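PDB 4OXW: designed CISK-PX domain from Synthetic construct, which probably binds phosphoinositide headgroups at membranes, as CISK PX domains do, although it is a computationally designed sequence. Local coordinates for residues M8-D14 with Y28-T34; V63-P67 with G87-Y91; W39-R43 with S109-A113. One frame throughout, in Å; residues are numbered along the deposited sequence.

How the interactions relate
Interaction 1 pairs two strands of the three-stranded PX sheet; interaction 3 docks the C-terminal helix on that sheet, and interaction 2 lays the loop 63-67 on helix 78-96. The centres of interactions 1 and 3 are about 9 Å apart. Strand 37-44 adds directly to strand 25-34, with I30 N to V41 O and V32 N to W39 O both at 2.8 Å. Interaction 2 is centred about 14 Å from interaction 1 but touches it: I12 N lies 2.9 Å from E89 OE2, and Y28 CE2 lies 3.7 Å from L88 CD1. Interactions 2 and 3 lie on opposite sides of the chain's centre, their nearest atoms about 6 Å apart. A bound sulfate lies about 6 Å from the side chain of Y28 and probably comes from the crystallisation liquor.

Interaction 1: residues M8-D14 with Y28-T34; sequences MKVSIPD and YKIKVKT
Residues 8-14 and 28-34 form part of the antiparallel beta hairpin that opens the PX-domain sheet. The short strands run at 150° between their N-to-C directions, with axes 4.6 Å apart at closest. The backbone is extended except at P13, where psi falls to -33°. The register pairs K9 with K33, V10 with V32 and S11 with K31. Y28 comes first. Its CB lies 3.8 Å from I12 CG2, which sits at the edge of the ring. K29 N donates to D14 O at 3.0 Å. K29 O has no hydrogen-bonding partner, for P13 offers no amide hydrogen; P13 CD lies 3.3 Å from this oxygen. The K29 side chain is all-trans. K29 NZ donates to a water (3.2 Å), which in turn donates to D14 OD2 (2.9 Å). I30 faces the helices that pack on the sheet, its CG1 4.2 Å from I12 CG1; both residues touch F48 of helix 45-58. K31 forms a hydrogen-bonded pair: its N reaches S11 O at 2.8 Å and its O receives S11 N at 3.0 Å. A water joins S11 OG to K31 O, and K31 CD lies 3.5 Å from P13 CG. V32 makes a non-hydrogen-bonded pair with V10, CA to CA 4.7 Å. K33 closes the next hydrogen-bonded pair, with K33 N to K9 O 2.8 Å and K9 N to K33 O 2.9 Å. The like charges K9 NZ and K33 NZ stand 4.3 Å apart. At T34 the last contact is CB to M8 CE, 4.2 Å.

Interaction 2: residues V63-P67 with G87-Y91; sequences VPELP and GLEKY
L66 lays its CD1 methyl over one face of the Y91 ring, 3.7 Å from the ring centroid and only 5° off the normal, a clear CH-pi contact. L66 uses chi1 t and chi2 p to place that methyl. Residues 63-67 are an irregular, extended loop segment, with phi from -54° to -87° and psi from 127° to 171°. Residues 87-91 form one turn of helix 78-96, in which Y91 N bonds to G87 O at 2.9 Å. Two CA pairs set the register: P67 with G87 at 5.8 Å and L66 with Y91 at 6.3 Å. Y91 has chi1 t and chi2 84°, so its ring projects from the helix into the loop. The carbonyls P64 O and E65 O meet the ring edge, at 3.4 Å from Y91 CE1 and Y91 CD1. P64 CG is 3.8 Å from Y91 CD1, and V63 CG1 is 3.6 Å from Y91 OH. At the other end P67 sits on the helix backbone. Its CG is 3.4 Å from G87 C and 3.9 Å from L88 CD2. A CB on G87 would lie 3.0 Å from P67 CG, so the glycine permits this tight approach. L66 CD1 also lies 4.3 Å from L88 CD2. The loop sequence VPELP matches the start of the proline-rich motif of PX domains, whose loop neighbours the lipid pocket in relatives. No hydrogen bond joins the two segments, and Y91 OH bonds to H52 ND1 of helix 45-58 instead. The contact therefore depends on apolar fit and CH-pi attraction.

Interaction 3: residues W39-R43 with S109-A113; sequences WAVYR and SFLQA
Two side chains of edge strand 37-44 bind backbone carbonyls in the last modelled turn of the chain. W39 (chi1 p) donates NE1 to L111 O at 2.8 Å with an N-H...O angle of 172°. R43 (chi1 m, chi2 m, chi3 t) grips F110 O with two donors, NE at 2.9 Å and NH2 at 2.8 Å. Its NH1 makes a weak bond to Y42 O at 3.0 Å. Within its own segment S109 O accepts A113 N at 2.8 Å and Q112 N at 3.1 Å. Between the two donors V41 fills the gap, with CG1 3.5 Å from L111 O and CG2 3.7 Å from F110 O. The closest CA pair is V41 with L111, 6.4 Å. R43 CG lies over the F110 ring, 4.1 Å from its centroid, a CH-pi contact. The extended strand meets residues 109-113 through W39, V41 and R43, whose CB atoms all point toward them. This docks the C-terminal helix on the beta sheet of the PX fold.

Interaction 1: residues M8-D14 with Y28-T34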
loop_
_atom_site.group_PDB
_atom_site.type_symbol
_atom_site.label_atom_id
_atom_site.label_comp_id
_atom_site.label_asym_id
_atom_site.label_seq_id
_atom_site.Cartn_x
_atom_site.Cartn_y
_atom_site.Cartn_z
ATOM N N MET A 8 -7.858 5.979 12.543
ATOM C CA MET A 8 -7.050 4.861 11.964
ATOM C C MET A 8 -5.622 5.301 11.642
ATOM O O MET A 8 -5.413 6.273 10.914
ATOM C CB MET A 8 -7.730 4.306 10.717
ATOM C CG MET A 8 -7.069 3.061 10.147
ATOM S SD MET A 8 -8.177 2.133 9.060
ATOM C CE MET A 8 -9.425 1.580 10.220
ATOM N N LYS A 9 -4.649 4.576 12.195
ATOM C CA LYS A 9 -3.230 4.906 12.072
ATOM C C LYS A 9 -2.670 3.755 11.230
ATOM O O LYS A 9 -2.968 2.610 11.541
ATOM C CB LYS A 9 -2.589 4.909 13.468
ATOM C CG LYS A 9 -1.383 5.812 13.626
ATOM C CD LYS A 9 -1.299 6.424 15.025
ATOM C CE LYS A 9 -0.536 5.528 15.993
ATOM N NZ LYS A 9 -0.920 5.750 17.417
ATOM N N VAL A 10 -1.934 4.068 10.148
ATOM C CA VAL A 10 -1.306 3.044 9.304
ATOM C C VAL A 10 0.181 3.292 9.121
ATOM O O VAL A 10 0.641 4.438 9.186
ATOM C CB VAL A 10 -1.976 2.946 7.926
ATOM C CG1 VAL A 10 -3.422 2.507 8.112
ATOM C CG2 VAL A 10 -1.936 4.293 7.209
ATOM N N SER A 11 0.942 2.227 8.934
ATOM C CA SER A 11 2.376 2.327 8.653
ATOM C C SER A 11 2.805 1.083 7.885
ATOM O O SER A 11 2.042 0.128 7.781
ATOM C CB SER A 11 3.215 2.432 9.944
ATOM O OG SER A 11 3.061 1.284 10.773
ATOM N N ILE A 12 3.974 1.155 7.249
ATOM C CA ILE A 12 4.538 0.044 6.508
ATOM C C ILE A 12 5.975 -0.186 6.972
ATOM O O ILE A 12 6.939 0.406 6.433
ATOM C CB ILE A 12 4.492 0.273 4.964
ATOM C CG1 ILE A 12 3.078 0.628 4.533
ATOM C CG2 ILE A 12 4.965 -0.995 4.253
ATOM C CD1 ILE A 12 2.944 0.863 3.035
ATOM N N PRO A 13 6.121 -1.011 8.025
ATOM C CA PRO A 13 7.443 -1.197 8.640
ATOM C C PRO A 13 8.423 -1.943 7.747
ATOM O O PRO A 13 9.634 -1.664 7.776
ATOM C CB PRO A 13 7.116 -2.006 9.903
ATOM C CG PRO A 13 5.764 -2.598 9.669
ATOM C CD PRO A 13 5.047 -1.567 8.853
ATOM N N ASP A 14 7.912 -2.869 6.942
ATOM C CA ASP A 14 8.774 -3.731 6.143
ATOM C C ASP A 14 8.142 -4.172 4.858
ATOM O O ASP A 14 6.906 -4.167 4.735
ATOM C CB ASP A 14 9.066 -5.026 6.886
ATOM C CG ASP A 14 9.553 -4.807 8.273
ATOM O OD1 ASP A 14 10.739 -4.443 8.421
ATOM O OD2 ASP A 14 8.746 -5.018 9.200
ATOM N N TYR A 28 4.230 -5.756 0.904
ATOM C CA TYR A 28 4.457 -4.704 1.880
ATOM C C TYR A 28 3.549 -5.004 3.049
ATOM O O TYR A 28 2.373 -5.271 2.846
ATOM C CB TYR A 28 4.168 -3.279 1.281
ATOM C CG TYR A 28 5.139 -2.995 0.138
ATOM C CD1 TYR A 28 6.385 -2.435 0.382
ATOM C CD2 TYR A 28 4.852 -3.384 -1.150
ATOM C CE1 TYR A 28 7.318 -2.252 -0.621
ATOM C CE2 TYR A 28 5.770 -3.199 -2.183
ATOM C CZ TYR A 28 7.041 -2.665 -1.904
ATOM O OH TYR A 28 8.018 -2.466 -2.902
ATOM N N LYS A 29 4.119 -5.029 4.251
ATOM C CA LYS A 29 3.358 -5.288 5.457
ATOM C C LYS A 29 2.778 -3.974 5.980
ATOM O O LYS A 29 3.518 -3.097 6.416
ATOM C CB LYS A 29 4.282 -5.922 6.505
ATOM C CG LYS A 29 3.590 -6.146 7.819
ATOM C CD LYS A 29 4.519 -6.746 8.859
ATOM C CE LYS A 29 3.705 -7.141 10.091
ATOM N NZ LYS A 29 4.583 -7.658 11.196
ATOM N N ILE A 30 1.457 -3.819 5.893
ATOM C CA ILE A 30 0.787 -2.629 6.407
ATOM C C ILE A 30 0.264 -2.938 7.839
ATOM O O ILE A 30 -0.560 -3.850 8.022
ATOM C CB ILE A 30 -0.381 -2.186 5.538
ATOM C CG1 ILE A 30 0.011 -2.156 4.036
ATOM C CG2 ILE A 30 -0.928 -0.835 6.031
ATOM C CD1 ILE A 30 -1.156 -1.886 3.114
ATOM N N LYS A 31 0.764 -2.196 8.811
ATOM C CA LYS A 31 0.293 -2.275 10.212
ATOM C C LYS A 31 -0.829 -1.250 10.380
ATOM O O LYS A 31 -0.687 -0.087 9.986
ATOM C CB LYS A 31 1.444 -1.993 11.201
ATOM C CG LYS A 31 2.416 -3.163 11.329
ATOM C CD LYS A 31 3.543 -2.908 12.329
ATOM C CE LYS A 31 3.099 -2.168 13.589
ATOM N NZ LYS A 31 4.244 -2.032 14.549
ATOM N N VAL A 32 -1.973 -1.707 10.894
ATOM C CA VAL A 32 -3.179 -0.902 10.962
ATOM C C VAL A 32 -3.585 -0.874 12.438
ATOM O O VAL A 32 -3.602 -1.901 13.078
ATOM C CB VAL A 32 -4.307 -1.485 10.121
ATOM C CG1 VAL A 32 -5.546 -0.587 10.169
ATOM C CG2 VAL A 32 -3.867 -1.714 8.685
ATOM N N LYS A 33 -3.793 0.327 12.981
ATOM C CA LYS A 33 -4.260 0.507 14.372
ATOM C C LYS A 33 -5.539 1.318 14.402
ATOM O O LYS A 33 -5.716 2.292 13.657
ATOM C CB LYS A 33 -3.171 1.219 15.161
ATOM C CG LYS A 33 -1.952 0.360 15.321
ATOM C CD LYS A 33 -0.701 1.168 15.576
ATOM C CE LYS A 33 -0.592 1.607 17.025
ATOM N NZ LYS A 33 0.841 1.823 17.387
ATOM N N THR A 34 -6.492 0.908 15.222
ATOM C CA THR A 34 -7.657 1.735 15.389
ATOM C C THR A 34 -8.139 1.446 16.789
ATOM O O THR A 34 -8.157 0.297 17.207
ATOM C CB THR A 34 -8.746 1.489 14.342
ATOM O OG1 THR A 34 -9.808 2.428 14.548
ATOM C CG2 THR A 34 -9.302 0.111 14.416
HETATM O O HOH W 1 0.755 1.557 12.399
HETATM O O HOH W 2 7.051 -5.702 11.407
#

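Interaction 2: residues V63-P67 with G87-Y91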
loop_
_atom_site.group_PDB
_atom_site.type_symbol
_atom_site.label_atom_id
_atom_site.label_comp_id
_atom_site.label_asym_id
_atom_site.label_seq_id
_atom_site.Cartn_x
_atom_site.Cartn_y
_atom_site.Cartn_z
ATOM N N VAL A 63 -7.444 11.907 -3.982
ATOM C CA VAL A 63 -6.431 10.833 -4.011
ATOM C C VAL A 63 -5.057 11.449 -4.233
ATOM O O VAL A 63 -4.856 12.228 -5.181
ATOM C CB VAL A 63 -6.747 9.775 -5.077
ATOM C CG1 VAL A 63 -5.680 8.685 -5.093
ATOM C CG2 VAL A 63 -8.090 9.107 -4.825
ATOM N N PRO A 64 -4.095 11.108 -3.369
ATOM C CA PRO A 64 -2.727 11.567 -3.525
ATOM C C PRO A 64 -2.001 10.876 -4.688
ATOM O O PRO A 64 -2.493 9.903 -5.255
ATOM C CB PRO A 64 -2.069 11.178 -2.203
ATOM C CG PRO A 64 -2.880 10.100 -1.644
ATOM C CD PRO A 64 -4.272 10.273 -2.169
ATOM N N GLU A 65 -0.821 11.380 -4.988
ATOM C CA GLU A 65 0.063 10.789 -5.959
ATOM C C GLU A 65 0.560 9.393 -5.517
ATOM O O GLU A 65 1.078 9.233 -4.427
ATOM C CB GLU A 65 1.257 11.727 -6.129
ATOM C CG GLU A 65 2.206 11.272 -7.217
ATOM C CD GLU A 65 3.516 12.048 -7.227
ATOM O OE1 GLU A 65 3.755 12.851 -6.282
ATOM O OE2 GLU A 65 4.299 11.841 -8.188
ATOM N N LEU A 66 0.399 8.397 -6.378
ATOM C CA LEU A 66 0.872 7.056 -6.095
ATOM C C LEU A 66 2.334 6.975 -6.539
ATOM O O LEU A 66 2.656 7.463 -7.601
ATOM C CB LEU A 66 0.078 6.035 -6.929
ATOM C CG LEU A 66 0.421 4.553 -6.646
ATOM C CD1 LEU A 66 -0.111 4.032 -5.329
ATOM C CD2 LEU A 66 -0.090 3.666 -7.751
ATOM N N PRO A 67 3.183 6.279 -5.782
ATOM C CA PRO A 67 4.559 6.008 -6.267
ATOM C C PRO A 67 4.554 5.336 -7.637
ATOM O O PRO A 67 3.668 4.543 -7.959
ATOM C CB PRO A 67 5.134 5.080 -5.183
ATOM C CG PRO A 67 4.378 5.455 -3.983
ATOM C CD PRO A 67 2.986 5.786 -4.414
ATOM N N GLY A 87 7.342 5.534 0.057
ATOM C CA GLY A 87 6.318 6.240 -0.730
ATOM C C GLY A 87 4.952 5.653 -0.587
ATOM O O GLY A 87 3.940 6.387 -0.529
ATOM N N LEU A 88 4.874 4.320 -0.559
ATOM C CA LEU A 88 3.577 3.644 -0.378
ATOM C C LEU A 88 3.031 3.906 1.019
ATOM O O LEU A 88 1.835 4.034 1.204
ATOM C CB LEU A 88 3.731 2.139 -0.572
ATOM C CG LEU A 88 3.988 1.691 -2.018
ATOM C CD1 LEU A 88 4.223 0.199 -2.091
ATOM C CD2 LEU A 88 2.801 2.031 -2.927
ATOM N N GLU A 89 3.924 4.029 1.996
ATOM C CA GLU A 89 3.518 4.397 3.364
ATOM C C GLU A 89 2.894 5.807 3.417
ATOM O O GLU A 89 1.811 6.004 3.970
ATOM C CB GLU A 89 4.690 4.289 4.347
ATOM C CG GLU A 89 4.329 4.715 5.759
ATOM C CD GLU A 89 5.495 4.540 6.718
ATOM O OE1 GLU A 89 6.440 5.340 6.593
ATOM O OE2 GLU A 89 5.475 3.602 7.557
ATOM N N LYS A 90 3.555 6.773 2.809
ATOM C CA LYS A 90 3.021 8.157 2.747
ATOM C C LYS A 90 1.693 8.142 2.010
ATOM O O LYS A 90 0.709 8.792 2.419
ATOM C CB LYS A 90 4.040 9.075 2.043
ATOM C CG LYS A 90 3.511 10.481 1.834
ATOM C CD LYS A 90 4.655 11.404 1.420
ATOM C CE LYS A 90 4.143 12.711 0.816
ATOM N NZ LYS A 90 5.242 13.561 0.250
ATOM N N TYR A 91 1.611 7.364 0.926
ATOM C CA TYR A 91 0.359 7.265 0.151
ATOM C C TYR A 91 -0.832 6.784 0.996
ATOM O O TYR A 91 -1.878 7.446 1.083
ATOM C CB TYR A 91 0.549 6.313 -1.010
ATOM C CG TYR A 91 -0.685 6.128 -1.872
ATOM C CD1 TYR A 91 -0.983 7.039 -2.886
ATOM C CD2 TYR A 91 -1.519 5.026 -1.706
ATOM C CE1 TYR A 91 -2.126 6.890 -3.663
ATOM C CE2 TYR A 91 -2.645 4.844 -2.489
ATOM C CZ TYR A 91 -2.962 5.786 -3.451
ATOM O OH TYR A 91 -4.089 5.589 -4.203
#

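Interaction 3: residues W39-R43 with S109-A113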
loop_
_atom_site.group_PDB
_atom_site.type_symbol
_atom_site.label_atom_id
_atom_site.label_comp_id
_atom_site.label_asym_id
_atom_site.label_seq_id
_atom_site.Cartn_x
_atom_site.Cartn_y
_atom_site.Cartn_z
ATOM N N TRP A 39 -3.539 -4.803 13.667
ATOM C CA TRP A 39 -3.386 -5.990 12.825
ATOM C C TRP A 39 -2.509 -5.582 11.634
ATOM O O TRP A 39 -2.077 -4.442 11.512
ATOM C CB TRP A 39 -4.719 -6.526 12.335
ATOM C CG TRP A 39 -5.480 -5.619 11.470
ATOM C CD1 TRP A 39 -5.436 -5.543 10.090
ATOM C CD2 TRP A 39 -6.451 -4.654 11.886
ATOM N NE1 TRP A 39 -6.312 -4.582 9.640
ATOM C CE2 TRP A 39 -6.936 -4.007 10.718
ATOM C CE3 TRP A 39 -6.928 -4.233 13.140
ATOM C CZ2 TRP A 39 -7.889 -3.002 10.761
ATOM C CZ3 TRP A 39 -7.860 -3.238 13.180
ATOM C CH2 TRP A 39 -8.346 -2.629 12.002
ATOM N N ALA A 40 -2.199 -6.555 10.803
ATOM C CA ALA A 40 -1.392 -6.317 9.608
ATOM C C ALA A 40 -2.055 -6.965 8.409
ATOM O O ALA A 40 -2.696 -8.007 8.528
ATOM C CB ALA A 40 -0.016 -6.917 9.809
ATOM N N VAL A 41 -1.860 -6.367 7.240
ATOM C CA VAL A 41 -2.271 -6.951 5.980
ATOM C C VAL A 41 -1.032 -6.860 5.110
ATOM O O VAL A 41 -0.156 -6.005 5.324
ATOM C CB VAL A 41 -3.466 -6.252 5.293
ATOM C CG1 VAL A 41 -4.726 -6.431 6.176
ATOM C CG2 VAL A 41 -3.190 -4.780 5.030
ATOM N N TYR A 42 -0.986 -7.721 4.114
ATOM C CA TYR A 42 0.126 -7.702 3.197
ATOM C C TYR A 42 -0.375 -7.380 1.816
ATOM O O TYR A 42 -1.320 -8.032 1.342
ATOM C CB TYR A 42 0.791 -9.096 3.193
ATOM C CG TYR A 42 1.373 -9.406 4.518
ATOM C CD1 TYR A 42 2.676 -9.144 4.779
ATOM C CD2 TYR A 42 0.575 -9.891 5.538
ATOM C CE1 TYR A 42 3.200 -9.400 6.026
ATOM C CE2 TYR A 42 1.082 -10.137 6.785
ATOM C CZ TYR A 42 2.411 -9.896 7.015
ATOM O OH TYR A 42 2.954 -10.133 8.260
ATOM N N ARG A 43 0.285 -6.463 1.115
ATOM C CA ARG A 43 -0.165 -6.010 -0.197
ATOM C C ARG A 43 0.983 -5.786 -1.137
ATOM O O ARG A 43 2.007 -5.192 -0.789
ATOM C CB ARG A 43 -0.969 -4.687 -0.090
ATOM C CG ARG A 43 -2.195 -4.835 0.796
ATOM C CD ARG A 43 -3.323 -5.606 0.077
ATOM N NE ARG A 43 -4.495 -5.685 0.951
ATOM C CZ ARG A 43 -4.953 -6.766 1.530
ATOM N NH1 ARG A 43 -4.366 -7.949 1.355
ATOM N NH2 ARG A 43 -6.023 -6.692 2.318
ATOM N N SER A 109 -11.685 -2.657 2.659
ATOM C CA SER A 109 -11.273 -3.974 2.195
ATOM C C SER A 109 -9.722 -4.058 2.087
ATOM O O SER A 109 -9.076 -5.026 2.616
ATOM C CB SER A 109 -11.931 -4.285 0.860
ATOM O OG SER A 109 -11.410 -5.509 0.313
ATOM N N PHE A 110 -9.142 -3.028 1.473
ATOM C CA PHE A 110 -7.678 -2.973 1.267
ATOM C C PHE A 110 -6.966 -3.165 2.581
ATOM O O PHE A 110 -5.952 -3.865 2.672
ATOM C CB PHE A 110 -7.278 -1.672 0.604
ATOM C CG PHE A 110 -5.820 -1.610 0.235
ATOM C CD1 PHE A 110 -5.373 -2.216 -0.924
ATOM C CD2 PHE A 110 -4.913 -0.903 1.031
ATOM C CE1 PHE A 110 -4.048 -2.150 -1.282
ATOM C CE2 PHE A 110 -3.584 -0.793 0.652
ATOM C CZ PHE A 110 -3.162 -1.422 -0.514
ATOM N N LEU A 111 -7.516 -2.565 3.642
ATOM C CA LEU A 111 -6.867 -2.560 4.923
ATOM C C LEU A 111 -7.319 -3.617 5.922
ATOM O O LEU A 111 -6.782 -3.680 7.038
ATOM C CB LEU A 111 -7.046 -1.176 5.568
ATOM C CG LEU A 111 -6.344 -0.039 4.868
ATOM C CD1 LEU A 111 -6.714 1.223 5.626
ATOM C CD2 LEU A 111 -4.823 -0.280 4.874
ATOM N N GLN A 112 -8.282 -4.442 5.519
ATOM C CA GLN A 112 -8.735 -5.498 6.430
ATOM C C GLN A 112 -8.728 -6.917 5.862
ATOM O O GLN A 112 -8.631 -7.866 6.616
ATOM C CB GLN A 112 -10.098 -5.150 7.031
ATOM C CG GLN A 112 -10.159 -3.813 7.730
ATOM C CD GLN A 112 -11.513 -3.521 8.405
ATOM O OE1 GLN A 112 -12.429 -4.356 8.418
ATOM N NE2 GLN A 112 -11.644 -2.317 8.946
ATOM N N ALA A 113 -8.843 -7.055 4.549
ATOM C CA ALA A 113 -9.062 -8.351 3.900
ATOM C C ALA A 113 -7.885 -9.306 4.080
ATOM O O ALA A 113 -7.729 -9.942 5.124
ATOM C CB ALA A 113 -9.324 -8.140 2.421
#